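Local coordinates for protein tyrosinase (Aspergillus oryzae, PDB 6JU8) that probably oxidises L-tyrosine and L-dopa to L-dopaquinone with molecular oxygen at a dinuclear copper centre, a reaction belonging to melanin biosynthesis, at residues L328-H336 and F372-T383; H336-F344 and W355-A366. The protein carries 1 engineered substitution. All coordinates share one frame; numbering follows the deposited sequence.

Contact 1. Residues L328-H336 and F372-T383. With CU (copper (II) ion), chain D.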
loop_
_atom_site.group_PDB
_atom_site.type_symbol
_atom_site.label_atom_id
_atom_site.label_comp_id
_atom_site.label_asym_id
_atom_site.label_seq_id
_atom_site.Cartn_x
_atom_site.Cartn_y
_atom_site.Cartn_z
ATOM N N LEU A 328 4.997 25.984 -15.868
ATOM C CA LEU A 328 5.006 24.543 -16.045
ATOM C C LEU A 328 5.841 23.810 -14.997
ATOM O O LEU A 328 5.440 22.788 -14.417
ATOM C CB LEU A 328 5.613 24.220 -17.421
ATOM C CG LEU A 328 5.782 22.731 -17.742
ATOM C CD1 LEU A 328 4.428 22.131 -18.111
ATOM C CD2 LEU A 328 6.789 22.552 -18.871
ATOM N N GLU A 329 7.043 24.332 -14.720
ATOM C CA GLU A 329 7.943 23.633 -13.806
ATOM C C GLU A 329 7.379 23.664 -12.384
ATOM O O GLU A 329 7.444 22.647 -11.686
ATOM C CB GLU A 329 9.328 24.274 -13.836
ATOM C CG GLU A 329 10.358 23.497 -13.034
ATOM C CD GLU A 329 11.771 24.020 -13.183
ATOM O OE1 GLU A 329 12.014 25.119 -13.727
ATOM O OE2 GLU A 329 12.667 23.305 -12.690
ATOM N N ALA A 330 6.829 24.796 -11.967
ATOM C CA ALA A 330 6.233 24.933 -10.633
ATOM C C ALA A 330 5.062 23.976 -10.472
ATOM O O ALA A 330 4.883 23.343 -9.423
ATOM C CB ALA A 330 5.819 26.394 -10.424
ATOM N N ILE A 331 4.177 23.894 -11.475
ATOM C CA ILE A 331 3.070 22.941 -11.378
ATOM C C ILE A 331 3.634 21.531 -11.221
ATOM O O ILE A 331 3.238 20.738 -10.365
ATOM C CB ILE A 331 2.121 23.004 -12.587
ATOM C CG1 ILE A 331 1.389 24.356 -12.647
ATOM C CG2 ILE A 331 1.132 21.852 -12.560
ATOM C CD1 ILE A 331 0.526 24.546 -13.882
ATOM N N HIS A 332 4.576 21.184 -12.097
ATOM C CA HIS A 332 5.239 19.883 -12.083
ATOM C C HIS A 332 5.854 19.568 -10.728
ATOM O O HIS A 332 5.804 18.405 -10.300
ATOM C CB HIS A 332 6.299 19.885 -13.186
ATOM C CG HIS A 332 7.592 19.199 -12.888
ATOM N ND1 HIS A 332 8.629 19.793 -12.187
ATOM C CD2 HIS A 332 8.049 17.978 -13.257
ATOM C CE1 HIS A 332 9.651 18.952 -12.131
ATOM N NE2 HIS A 332 9.332 17.820 -12.774
ATOM N N ASN A 333 6.438 20.547 -10.043
ATOM C CA ASN A 333 7.073 20.340 -8.732
ATOM C C ASN A 333 6.023 19.972 -7.705
ATOM O O ASN A 333 6.244 19.078 -6.876
ATOM C CB ASN A 333 7.752 21.647 -8.307
ATOM C CG ASN A 333 9.021 21.998 -9.059
ATOM O OD1 ASN A 333 9.505 21.231 -9.872
ATOM N ND2 ASN A 333 9.511 23.209 -8.793
ATOM N N ASN A 334 4.897 20.668 -7.723
ATOM C CA ASN A 334 3.806 20.343 -6.805
ATOM C C ASN A 334 3.315 18.928 -7.070
ATOM O O ASN A 334 3.081 18.153 -6.127
ATOM C CB ASN A 334 2.688 21.372 -6.962
ATOM C CG ASN A 334 2.997 22.637 -6.201
ATOM O OD1 ASN A 334 2.817 22.697 -4.981
ATOM N ND2 ASN A 334 3.424 23.672 -6.909
ATOM N N VAL A 335 3.110 18.543 -8.333
ATOM C CA VAL A 335 2.612 17.189 -8.599
ATOM C C VAL A 335 3.606 16.158 -8.101
ATOM O O VAL A 335 3.206 15.151 -7.497
ATOM C CB VAL A 335 2.292 17.021 -10.095
ATOM C CG1 VAL A 335 1.904 15.582 -10.365
ATOM C CG2 VAL A 335 1.168 17.967 -10.487
ATOM N N HIS A 336 4.920 16.364 -8.273
ATOM C CA HIS A 336 5.909 15.465 -7.668
ATOM C C HIS A 336 5.664 15.310 -6.164
ATOM O O HIS A 336 5.658 14.200 -5.621
ATOM C CB HIS A 336 7.313 16.030 -7.868
ATOM C CG HIS A 336 8.047 15.580 -9.089
ATOM N ND1 HIS A 336 8.606 14.320 -9.182
ATOM C CD2 HIS A 336 8.362 16.206 -10.247
ATOM C CE1 HIS A 336 9.238 14.191 -10.331
ATOM N NE2 HIS A 336 9.078 15.306 -11.024
ATOM N N PHE A 372 7.225 8.414 -12.418
ATOM C CA PHE A 372 8.041 9.551 -12.836
ATOM C C PHE A 372 7.896 9.788 -14.335
ATOM O O PHE A 372 7.701 10.911 -14.815
ATOM C CB PHE A 372 9.515 9.288 -12.495
ATOM C CG PHE A 372 10.453 10.343 -13.027
ATOM C CD1 PHE A 372 10.977 10.228 -14.311
ATOM C CD2 PHE A 372 10.801 11.435 -12.236
ATOM C CE1 PHE A 372 11.827 11.213 -14.801
ATOM C CE2 PHE A 372 11.656 12.404 -12.701
ATOM C CZ PHE A 372 12.168 12.271 -13.987
ATOM N N TRP A 373 8.044 8.725 -15.115
ATOM C CA TRP A 373 8.124 8.842 -16.562
ATOM C C TRP A 373 6.775 9.190 -17.167
ATOM O O TRP A 373 6.701 9.858 -18.189
ATOM C CB TRP A 373 8.628 7.497 -17.102
ATOM C CG TRP A 373 9.870 7.015 -16.403
ATOM C CD1 TRP A 373 9.937 6.156 -15.334
ATOM C CD2 TRP A 373 11.232 7.345 -16.732
ATOM N NE1 TRP A 373 11.250 5.948 -14.969
ATOM C CE2 TRP A 373 12.062 6.663 -15.825
ATOM C CE3 TRP A 373 11.832 8.157 -17.718
ATOM C CZ2 TRP A 373 13.451 6.759 -15.871
ATOM C CZ3 TRP A 373 13.218 8.255 -17.758
ATOM C CH2 TRP A 373 14.027 7.556 -16.831
ATOM N N LEU A 374 5.712 8.709 -16.524
ATOM C CA LEU A 374 4.340 9.007 -16.975
ATOM C C LEU A 374 3.962 10.444 -16.679
ATOM O O LEU A 374 3.340 11.115 -17.511
ATOM C CB LEU A 374 3.382 8.032 -16.291
ATOM C CG LEU A 374 3.694 6.545 -16.427
ATOM C CD1 LEU A 374 2.647 5.729 -15.677
ATOM C CD2 LEU A 374 3.801 6.090 -17.878
ATOM N N HIS A 375 4.400 10.922 -15.520
ATOM C CA HIS A 375 4.292 12.353 -15.200
ATOM C C HIS A 375 5.044 13.184 -16.229
ATOM O O HIS A 375 4.511 14.147 -16.809
ATOM C CB HIS A 375 4.853 12.572 -13.791
ATOM C CG HIS A 375 4.841 13.989 -13.329
ATOM N ND1 HIS A 375 3.770 14.834 -13.519
ATOM C CD2 HIS A 375 5.785 14.673 -12.613
ATOM C CE1 HIS A 375 4.077 16.001 -12.959
ATOM N NE2 HIS A 375 5.287 15.945 -12.404
ATOM N N HIS A 376 6.328 12.835 -16.467
ATOM C CA HIS A 376 7.079 13.639 -17.425
ATOM C C HIS A 376 6.565 13.486 -18.841
ATOM O O HIS A 376 6.705 14.419 -19.635
ATOM C CB HIS A 376 8.584 13.311 -17.322
ATOM C CG HIS A 376 9.172 14.251 -16.290
ATOM N ND1 HIS A 376 9.403 15.574 -16.601
ATOM C CD2 HIS A 376 9.407 14.122 -14.967
ATOM C CE1 HIS A 376 9.824 16.201 -15.517
ATOM N NE2 HIS A 376 9.840 15.335 -14.486
ATOM N N CYS A 377 5.924 12.379 -19.183
ATOM C CA CYS A 377 5.285 12.287 -20.482
ATOM C C CYS A 377 4.168 13.320 -20.595
ATOM O O CYS A 377 4.063 14.026 -21.627
ATOM C CB CYS A 377 4.853 10.826 -20.727
ATOM S SG CYS A 377 4.361 10.652 -22.472
ATOM N N ASN A 378 3.383 13.533 -19.534
ATOM C CA ASN A 378 2.394 14.609 -19.596
ATOM C C ASN A 378 3.030 15.991 -19.549
ATOM O O ASN A 378 2.517 16.914 -20.194
ATOM C CB ASN A 378 1.346 14.516 -18.470
ATOM C CG ASN A 378 0.129 15.356 -18.827
ATOM O OD1 ASN A 378 -0.362 15.280 -19.969
ATOM N ND2 ASN A 378 -0.367 16.169 -17.911
ATOM N N ILE A 379 4.134 16.184 -18.828
ATOM C CA ILE A 379 4.805 17.496 -18.876
ATOM C C ILE A 379 5.271 17.779 -20.298
ATOM O O ILE A 379 5.183 18.928 -20.770
ATOM C CB ILE A 379 5.932 17.548 -17.845
ATOM C CG1 ILE A 379 5.372 17.398 -16.420
ATOM C CG2 ILE A 379 6.802 18.792 -18.002
ATOM C CD1 ILE A 379 4.354 18.467 -16.045
ATOM N N ASP A 380 5.732 16.745 -21.003
ATOM C CA ASP A 380 6.111 16.905 -22.411
ATOM C C ASP A 380 4.920 17.289 -23.273
ATOM O O ASP A 380 5.022 18.154 -24.159
ATOM C CB ASP A 380 6.741 15.596 -22.930
ATOM C CG ASP A 380 7.405 15.886 -24.270
ATOM O OD1 ASP A 380 8.405 16.635 -24.240
ATOM O OD2 ASP A 380 6.916 15.416 -25.320
ATOM N N ARG A 381 3.784 16.640 -23.032
ATOM C CA ARG A 381 2.522 16.944 -23.733
ATOM C C ARG A 381 2.069 18.381 -23.482
ATOM O O ARG A 381 1.663 19.090 -24.408
ATOM C CB ARG A 381 1.481 15.913 -23.272
ATOM C CG ARG A 381 0.076 16.180 -23.862
ATOM C CD ARG A 381 -0.829 14.987 -23.499
ATOM N NE ARG A 381 -2.232 15.290 -23.736
ATOM C CZ ARG A 381 -3.011 15.937 -22.862
ATOM N NH1 ARG A 381 -2.513 16.365 -21.699
ATOM N NH2 ARG A 381 -4.277 16.185 -23.148
ATOM N N LEU A 382 2.128 18.817 -22.219
ATOM C CA LEU A 382 1.750 20.193 -21.898
ATOM C C LEU A 382 2.668 21.181 -22.610
ATOM O O LEU A 382 2.226 22.212 -23.113
ATOM C CB LEU A 382 1.809 20.428 -20.393
ATOM C CG LEU A 382 0.730 19.692 -19.574
ATOM C CD1 LEU A 382 0.980 19.909 -18.094
ATOM C CD2 LEU A 382 -0.671 20.139 -19.977
ATOM N N THR A 383 3.951 20.848 -22.689
ATOM C CA THR A 383 4.896 21.673 -23.449
ATOM C C THR A 383 4.467 21.716 -24.911
ATOM O O THR A 383 4.467 22.806 -25.529
ATOM C CB THR A 383 6.327 21.164 -23.302
ATOM O OG1 THR A 383 6.688 21.196 -21.912
ATOM C CG2 THR A 383 7.295 22.094 -24.026
HETATM CU CU CU D . 9.918 15.722 -12.670
HETATM O O HOH W 1 12.175 15.977 -12.663
#
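His332 and His336 from one helix and His376 from the other bind a single copper ion, one half of the type 3 dinuclear copper site set in the tyrosinase helical core. The two helical segments, 328-336 and 372-383, run nearly antiparallel (160°), their axes 11.2 Å apart at closest approach. All three ligands use NE2. The bond from His336 NE2 to copper is 1.9 Å, whereas that from His332 NE2 is 2.2 Å; a water completes the set. His107, a ligand of the second copper, lies beside His376.

Hydrogen bonds hold two of the ligand rings through ND1. His332 ND1 donates in its ring plane to a lone pair of Glu329 O at 3.1 Å, and Met360 O, outside both segments, accepts from His336 ND1. A separate link joins the helices: His375 NE2 donates to His332 O, which also accepts from His336 N in the helix.

Among the aromatic rings, His375, its CG trans to the backbone N (chi1 179°), turns its CD2 edge toward one face of His336 in a T-shaped pair (planes at 84°). Phe372 meets His336 rim to rim.

Toward the start of segment 328-336 the packing is mainly apolar. Leu328 CD1 lies 3.9 Å from Leu382 CB, and its other methyl reaches Ile379 and Thr383. Nearer the metal, Ile379 CD1 packs against the ligand's own CB, 3.7 Å from His332 CB.

Contact 2. Residues H336-F344 and W355-A366; sequences HNWVGGFMF and WGAGHMSSVPVA. With CU (copper (II) ion), chain D.
Met360 fits against the end of the helix that carries the copper ligand His336, while farther on a short two-stranded antiparallel ribbon with a classic beta bulge joins the segments: Phe342 and Met343 both face Gly356. Glycines line the joint at Gly340, Gly341, Gly356 and Gly358. Met360 CB sits directly against the backbone at Gly340, 3.5 Å from Gly340 CA, and Ser361 N lies 3.9 Å from the same Gly340 CA. Gly341 leaves the helix with positive phi (95°), bringing its CA to 3.1 Å from Gly356 O.

Met360 CG rests near Val339 CG1. From there the side chain bends twice, at chi2 and chi3, and these bends carry its sulfur and methyl to the His336 ring. The sulfur lies obliquely to this ring, and CE comes within 3.4 Å of His336 ND1. The same nitrogen donates to Met360 O at 2.8 Å; the acceptor is 22° out of the imidazole plane, but the donor lies in the carbonyl plane. One residue thus supplies both a polar hold and an apolar flank to the copper ligand, with Ala366 CB adding another bump near CE1.

At the bulge, Gly356 N donates to Met343 O at 2.8 Å. A water accepts from Phe342 N and donates to Gly356 O, bridging a pair whose direct angle is poor. Phe344 CB and Ala357 CB meet beyond it, and strand 225-229 packs on Phe344. The flat indole of Trp355 presents its edge to segment 336-344: NE1 donates to Phe344 O at 3.0 Å, from 60° above that carbonyl's plane.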
loop_
_atom_site.group_PDB
_atom_site.type_symbol
_atom_site.label_atom_id
_atom_site.label_comp_id
_atom_site.label_asym_id
_atom_site.label_seq_id
_atom_site.Cartn_x
_atom_site.Cartn_y
_atom_site.Cartn_z
ATOM N N HIS A 336 4.920 16.364 -8.273
ATOM C CA HIS A 336 5.909 15.465 -7.668
ATOM C C HIS A 336 5.664 15.310 -6.164
ATOM O O HIS A 336 5.658 14.200 -5.621
ATOM C CB HIS A 336 7.313 16.030 -7.868
ATOM C CG HIS A 336 8.047 15.580 -9.089
ATOM N ND1 HIS A 336 8.606 14.320 -9.182
ATOM C CD2 HIS A 336 8.362 16.206 -10.247
ATOM C CE1 HIS A 336 9.238 14.191 -10.331
ATOM N NE2 HIS A 336 9.078 15.306 -11.024
ATOM N N ASN A 337 5.467 16.442 -5.472
ATOM C CA ASN A 337 5.266 16.378 -4.018
ATOM C C ASN A 337 4.011 15.582 -3.682
ATOM O O ASN A 337 4.003 14.777 -2.733
ATOM C CB ASN A 337 5.138 17.789 -3.445
ATOM C CG ASN A 337 6.472 18.511 -3.407
ATOM O OD1 ASN A 337 7.527 17.894 -3.465
ATOM N ND2 ASN A 337 6.372 19.833 -3.286
ATOM N N TRP A 338 2.936 15.848 -4.418
ATOM C CA TRP A 338 1.635 15.253 -4.071
ATOM C C TRP A 338 1.609 13.767 -4.376
ATOM O O TRP A 338 0.907 13.023 -3.703
ATOM C CB TRP A 338 0.493 15.990 -4.794
ATOM C CG TRP A 338 0.460 17.450 -4.447
ATOM C CD1 TRP A 338 0.987 18.060 -3.348
ATOM C CD2 TRP A 338 -0.154 18.464 -5.249
ATOM N NE1 TRP A 338 0.743 19.415 -3.429
ATOM C CE2 TRP A 338 0.046 19.687 -4.573
ATOM C CE3 TRP A 338 -0.851 18.485 -6.469
ATOM C CZ2 TRP A 338 -0.415 20.915 -5.060
ATOM C CZ3 TRP A 338 -1.299 19.696 -6.939
ATOM C CH2 TRP A 338 -1.097 20.906 -6.245
ATOM N N VAL A 339 2.364 13.316 -5.382
ATOM C CA VAL A 339 2.427 11.879 -5.685
ATOM C C VAL A 339 3.311 11.164 -4.681
ATOM O O VAL A 339 2.967 10.075 -4.212
ATOM C CB VAL A 339 2.975 11.651 -7.103
ATOM C CG1 VAL A 339 3.249 10.176 -7.375
ATOM C CG2 VAL A 339 1.984 12.183 -8.140
ATOM N N GLY A 340 4.468 11.734 -4.357
ATOM C CA GLY A 340 5.484 11.034 -3.600
ATOM C C GLY A 340 5.272 11.088 -2.098
ATOM O O GLY A 340 5.680 10.173 -1.385
ATOM N N GLY A 341 4.674 12.188 -1.631
ATOM C CA GLY A 341 4.608 12.469 -0.203
ATOM C C GLY A 341 5.769 13.386 0.162
ATOM O O GLY A 341 6.924 13.057 -0.141
ATOM N N PHE A 342 5.430 14.512 0.781
ATOM C CA PHE A 342 6.384 15.593 0.978
ATOM C C PHE A 342 6.606 15.953 2.438
ATOM O O PHE A 342 7.245 16.981 2.703
ATOM C CB PHE A 342 5.949 16.844 0.159
ATOM C CG PHE A 342 4.553 17.294 0.521
ATOM C CD1 PHE A 342 4.344 18.302 1.451
ATOM C CD2 PHE A 342 3.433 16.705 -0.044
ATOM C CE1 PHE A 342 3.067 18.675 1.822
ATOM C CE2 PHE A 342 2.144 17.062 0.324
ATOM C CZ PHE A 342 1.963 18.075 1.243
ATOM N N MET A 343 6.076 15.150 3.365
ATOM C CA MET A 343 6.223 15.425 4.785
ATOM C C MET A 343 6.748 14.189 5.516
ATOM O O MET A 343 5.993 13.272 5.803
ATOM C CB MET A 343 4.906 15.838 5.429
ATOM C CG MET A 343 4.474 17.233 5.048
ATOM S SD MET A 343 2.985 17.794 5.892
ATOM C CE MET A 343 1.716 16.831 5.112
ATOM N N PHE A 344 8.047 14.138 5.762
ATOM C CA PHE A 344 8.647 13.036 6.520
ATOM C C PHE A 344 8.424 13.268 8.016
ATOM O O PHE A 344 8.021 12.330 8.695
ATOM C CB PHE A 344 10.134 12.958 6.186
ATOM C CG PHE A 344 10.964 11.996 6.988
ATOM C CD1 PHE A 344 10.741 10.624 6.863
ATOM C CD2 PHE A 344 11.972 12.413 7.840
ATOM C CE1 PHE A 344 11.511 9.698 7.554
ATOM C CE2 PHE A 344 12.750 11.512 8.540
ATOM C CZ PHE A 344 12.523 10.148 8.384
ATOM N N TRP A 355 0.417 13.213 6.043
ATOM C CA TRP A 355 1.763 12.845 6.502
ATOM C C TRP A 355 2.344 11.690 5.695
ATOM O O TRP A 355 1.642 10.716 5.394
ATOM C CB TRP A 355 1.661 12.421 7.969
ATOM C CG TRP A 355 2.950 12.176 8.691
ATOM C CD1 TRP A 355 4.229 12.559 8.372
ATOM C CD2 TRP A 355 3.042 11.448 9.927
ATOM N NE1 TRP A 355 5.127 12.121 9.324
ATOM C CE2 TRP A 355 4.402 11.424 10.297
ATOM C CE3 TRP A 355 2.092 10.808 10.737
ATOM C CZ2 TRP A 355 4.846 10.788 11.451
ATOM C CZ3 TRP A 355 2.538 10.174 11.899
ATOM C CH2 TRP A 355 3.899 10.169 12.253
ATOM N N GLY A 356 3.608 11.808 5.324
ATOM C CA GLY A 356 4.440 10.758 4.803
ATOM C C GLY A 356 5.286 11.217 3.637
ATOM O O GLY A 356 4.864 12.103 2.870
ATOM N N ALA A 357 6.465 10.614 3.500
ATOM C CA ALA A 357 7.362 11.018 2.413
ATOM C C ALA A 357 7.688 9.834 1.506
ATOM O O ALA A 357 7.628 8.664 1.907
ATOM C CB ALA A 357 8.659 11.583 2.969
ATOM N N GLY A 358 8.093 10.141 0.283
ATOM C CA GLY A 358 8.445 9.070 -0.659
ATOM C C GLY A 358 9.152 9.656 -1.873
ATOM O O GLY A 358 9.339 10.852 -2.030
ATOM N N HIS A 359 9.569 8.732 -2.738
ATOM C CA HIS A 359 10.572 9.015 -3.747
ATOM C C HIS A 359 10.206 10.182 -4.649
ATOM O O HIS A 359 11.065 11.015 -4.954
ATOM C CB HIS A 359 10.839 7.742 -4.586
ATOM C CG HIS A 359 11.609 6.744 -3.743
ATOM N ND1 HIS A 359 11.018 6.086 -2.675
ATOM C CD2 HIS A 359 12.881 6.294 -3.784
ATOM C CE1 HIS A 359 11.921 5.323 -2.094
ATOM N NE2 HIS A 359 13.070 5.410 -2.744
ATOM N N MET A 360 8.957 10.235 -5.121
ATOM C CA MET A 360 8.614 11.237 -6.119
ATOM C C MET A 360 8.789 12.673 -5.633
ATOM O O MET A 360 8.873 13.593 -6.465
ATOM C CB MET A 360 7.205 11.026 -6.687
ATOM C CG MET A 360 7.203 10.040 -7.855
ATOM S SD MET A 360 7.804 10.785 -9.401
ATOM C CE MET A 360 6.395 11.824 -9.820
ATOM N N SER A 361 8.836 12.912 -4.327
ATOM C CA SER A 361 8.992 14.309 -3.882
ATOM C C SER A 361 10.438 14.740 -3.780
ATOM O O SER A 361 10.684 15.912 -3.477
ATOM C CB SER A 361 8.333 14.531 -2.517
ATOM O OG SER A 361 9.144 13.927 -1.515
ATOM N N SER A 362 11.374 13.855 -4.046
ATOM C CA SER A 362 12.785 14.156 -3.804
ATOM C C SER A 362 13.544 14.061 -5.117
ATOM O O SER A 362 13.676 12.985 -5.725
ATOM C CB SER A 362 13.310 13.131 -2.783
ATOM O OG SER A 362 14.712 13.259 -2.669
ATOM N N VAL A 363 14.054 15.192 -5.617
ATOM C CA VAL A 363 14.729 15.195 -6.929
ATOM C C VAL A 363 15.779 14.106 -7.033
ATOM O O VAL A 363 15.826 13.415 -8.066
ATOM C CB VAL A 363 15.352 16.571 -7.222
ATOM C CG1 VAL A 363 16.360 16.514 -8.360
ATOM C CG2 VAL A 363 14.237 17.558 -7.580
ATOM N N PRO A 364 16.652 13.880 -6.050
ATOM C CA PRO A 364 17.676 12.858 -6.235
ATOM C C PRO A 364 17.147 11.459 -6.505
ATOM O O PRO A 364 17.905 10.670 -7.076
ATOM C CB PRO A 364 18.467 12.892 -4.923
ATOM C CG PRO A 364 18.218 14.259 -4.359
ATOM C CD PRO A 364 16.831 14.642 -4.807
ATOM N N VAL A 365 15.917 11.107 -6.117
ATOM C CA VAL A 365 15.457 9.734 -6.256
ATOM C C VAL A 365 14.118 9.590 -6.953
ATOM O O VAL A 365 13.641 8.455 -7.093
ATOM C CB VAL A 365 15.430 8.989 -4.899
ATOM C CG1 VAL A 365 16.840 8.843 -4.337
ATOM C CG2 VAL A 365 14.507 9.693 -3.911
ATOM N N ALA A 366 13.514 10.688 -7.415
ATOM C CA ALA A 366 12.173 10.604 -7.983
ATOM C C ALA A 366 12.101 9.693 -9.194
ATOM O O ALA A 366 11.054 9.046 -9.413
ATOM C CB ALA A 366 11.718 12.014 -8.359
HETATM CU CU CU D . 9.918 15.722 -12.670
HETATM O O HOH W 2 3.350 14.255 2.618
HETATM O O HOH W 1 12.175 15.977 -12.663
#

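In the fold
Helix 328-340 comes first along the chain; most of it serves contact 1 and its last turn contact 2. Contact 1 uses residues 328-336; contact 2 starts at the shared His336 and continues through the helix end into strand 342-343. The chain then makes a short ten-residue excursion, and contact 2 closes that loop as 355-366 returns. Helix 371-389 follows and closes the larger loop of contact 1, within which contact 2 is nested. The centres are 14 Å apart, yet the contacts touch: Met360 SD lies 3.7 Å from Phe372 CA. Together they join the copper-bearing helix pair to the small bulged ribbon, all within the common central domain of tyrosinase.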